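Local atomic coordinates of interpain A (Prevotella intermedia, PDB entry 3BB7), a protein that probably cleaves peptide bonds as a C10-family cysteine peptidase, here a zymogen fragment with part of its prodomain and the papain-clan catalytic domain. Residues Pro250-Gly255 and His267-Asp272. The protein carries 1 engineered substitution. Sequence-based numbering, arbitrary orientation.
Sequences PLIYGG and HAFVID
Two extended strands, Leu251-Gly255 and His267-Asp272, run antiparallel as the arms of a beta hairpin, their axes 4.5 Å apart at closest and inclined at 157°. Leu251-Ile271, Tyr253-Phe269 and Gly255-His267 are hydrogen-bonded pairs, each joined by two bonds: Leu251 N to Ile271 O and Ile271 N to Leu251 O both 2.9 Å, Tyr253 N to Phe269 O 2.9 Å, Phe269 N to Tyr253 O 2.8 Å, Gly255 N to His267 O 2.9 Å and His267 N to Gly255 O 3.0 Å. Between them lie the non-hydrogen-bonded pairs Ile252-Val270 and Gly254-Ala268.

The face of Tyr253 and Phe269 carries the bulk. With Tyr253 t and Phe269 p, the rings lie nearly parallel but slid apart, centroids 5.2 Å apart, so Tyr253 CB sits over the Phe269 face instead. The slim end of Ile271 fits beside the tyrosine, CD1 3.4 Å from Tyr253 CD1. His267, also p, swings its ring over Gly255, whose CA makes a CH-pi contact; a bare alpha carbon suits this place.

The other face is shallower. Gly254 and Ala268 approach to 3.9 Å, CA to CA; a CB on Gly254 would strike His267 O and Ala268 CA, so only glycine fits. Farther along, Pro250 CB meets Val270 CG1 at 3.8 Å.

This hairpin of the papain-clan catalytic domain carries His267, the predicted proton acceptor, its NE2 hydrogen-bonded to Glu310 and its ring stacked with Trp53 of helix 49-68; Ala268 lies beside Ala116, the engineered replacement at the predicted nucleophile position. Helix 116-128 covers Ile252 and Val270, helix 49-68 also touches Phe269, and strands 312-315 and 280-283 continue the sheet beyond 251-255 and 267-274, respectively.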
loop_
_atom_site.group_PDB
_atom_site.type_symbol
_atom_site.label_atom_id
_atom_site.label_comp_id
_atom_site.label_asym_id
_atom_site.label_seq_id
_atom_site.Cartn_x
_atom_site.Cartn_y
_atom_site.Cartn_z
ATOM N N PRO A 250 4.388 2.827 10.325
ATOM C CA PRO A 250 4.136 2.662 8.887
ATOM C C PRO A 250 2.694 3.035 8.605
ATOM O O PRO A 250 1.815 2.878 9.494
ATOM C CB PRO A 250 4.349 1.173 8.653
ATOM C CG PRO A 250 5.066 0.636 9.878
ATOM C CD PRO A 250 4.709 1.564 11.016
ATOM N N LEU A 251 2.445 3.546 7.396
ATOM C CA LEU A 251 1.147 4.103 7.007
ATOM C C LEU A 251 0.434 3.305 5.926
ATOM O O LEU A 251 1.022 3.029 4.896
ATOM C CB LEU A 251 1.304 5.542 6.505
ATOM C CG LEU A 251 1.898 6.524 7.531
ATOM C CD1 LEU A 251 2.228 7.834 6.875
ATOM C CD2 LEU A 251 0.917 6.752 8.643
ATOM N N ILE A 252 -0.825 2.953 6.157
ATOM C CA ILE A 252 -1.662 2.371 5.115
ATOM C C ILE A 252 -2.054 3.526 4.184
ATOM O O ILE A 252 -2.526 4.577 4.657
ATOM C CB ILE A 252 -2.928 1.777 5.771
ATOM C CG1 ILE A 252 -2.537 0.670 6.773
ATOM C CG2 ILE A 252 -3.929 1.286 4.709
ATOM C CD1 ILE A 252 -3.660 0.269 7.735
ATOM N N TYR A 253 -1.840 3.380 2.874
ATOM C CA TYR A 253 -1.998 4.496 1.944
ATOM C C TYR A 253 -2.664 3.975 0.668
ATOM O O TYR A 253 -2.357 2.878 0.210
ATOM C CB TYR A 253 -0.603 5.017 1.615
ATOM C CG TYR A 253 -0.487 6.413 1.007
ATOM C CD1 TYR A 253 -0.083 7.492 1.789
ATOM C CD2 TYR A 253 -0.789 6.648 -0.340
ATOM C CE1 TYR A 253 0.069 8.756 1.249
ATOM C CE2 TYR A 253 -0.641 7.925 -0.908
ATOM C CZ TYR A 253 -0.221 8.981 -0.101
ATOM O OH TYR A 253 -0.053 10.242 -0.658
ATOM N N GLY A 254 -3.567 4.743 0.066
ATOM C CA GLY A 254 -4.155 4.279 -1.185
ATOM C C GLY A 254 -5.412 5.033 -1.517
ATOM O O GLY A 254 -5.684 6.106 -0.965
ATOM N N GLY A 255 -6.210 4.471 -2.411
ATOM C CA GLY A 255 -7.435 5.144 -2.840
ATOM C C GLY A 255 -8.142 4.380 -3.932
ATOM O O GLY A 255 -7.658 3.348 -4.389
ATOM N N HIS A 267 -6.193 0.882 -5.275
ATOM C CA HIS A 267 -4.785 0.685 -5.048
ATOM C C HIS A 267 -4.552 0.956 -3.578
ATOM O O HIS A 267 -5.204 1.811 -2.960
ATOM C CB HIS A 267 -3.943 1.659 -5.896
ATOM C CG HIS A 267 -4.555 3.015 -6.042
ATOM N ND1 HIS A 267 -4.134 4.121 -5.331
ATOM C CD2 HIS A 267 -5.566 3.440 -6.835
ATOM C CE1 HIS A 267 -4.887 5.160 -5.655
ATOM N NE2 HIS A 267 -5.755 4.774 -6.576
ATOM N N ALA A 268 -3.614 0.244 -2.992
ATOM C CA ALA A 268 -3.219 0.531 -1.617
ATOM C C ALA A 268 -1.890 -0.124 -1.360
ATOM O O ALA A 268 -1.530 -1.114 -1.995
ATOM C CB ALA A 268 -4.294 0.045 -0.590
ATOM N N PHE A 269 -1.148 0.453 -0.429
ATOM C CA PHE A 269 0.198 0.029 -0.178
ATOM C C PHE A 269 0.582 0.570 1.178
ATOM O O PHE A 269 -0.213 1.284 1.823
ATOM C CB PHE A 269 1.156 0.498 -1.298
ATOM C CG PHE A 269 1.073 1.979 -1.639
ATOM C CD1 PHE A 269 1.858 2.935 -0.966
ATOM C CD2 PHE A 269 0.243 2.413 -2.666
ATOM C CE1 PHE A 269 1.804 4.290 -1.323
ATOM C CE2 PHE A 269 0.199 3.779 -3.026
ATOM C CZ PHE A 269 0.959 4.694 -2.340
ATOM N N VAL A 270 1.791 0.235 1.611
ATOM C CA VAL A 270 2.299 0.724 2.886
ATOM C C VAL A 270 3.482 1.659 2.646
ATOM O O VAL A 270 4.398 1.319 1.865
ATOM C CB VAL A 270 2.719 -0.423 3.849
ATOM C CG1 VAL A 270 3.194 0.131 5.193
ATOM C CG2 VAL A 270 1.556 -1.391 4.009
ATOM N N ILE A 271 3.466 2.822 3.306
ATOM C CA ILE A 271 4.691 3.650 3.378
ATOM C C ILE A 271 5.376 3.274 4.663
ATOM O O ILE A 271 4.821 3.447 5.768
ATOM C CB ILE A 271 4.401 5.171 3.366
ATOM C CG1 ILE A 271 3.767 5.569 2.011
ATOM C CG2 ILE A 271 5.702 5.988 3.707
ATOM C CD1 ILE A 271 3.242 6.996 2.026
ATOM N N ASP A 272 6.601 2.791 4.542
ATOM C CA ASP A 272 7.308 2.289 5.702
ATOM C C ASP A 272 8.693 2.876 5.890
ATOM O O ASP A 272 9.528 2.304 6.584
ATOM C CB ASP A 272 7.333 0.754 5.719
ATOM C CG ASP A 272 8.180 0.154 4.637
ATOM O OD1 ASP A 272 8.496 -1.053 4.767
ATOM O OD2 ASP A 272 8.552 0.861 3.659
#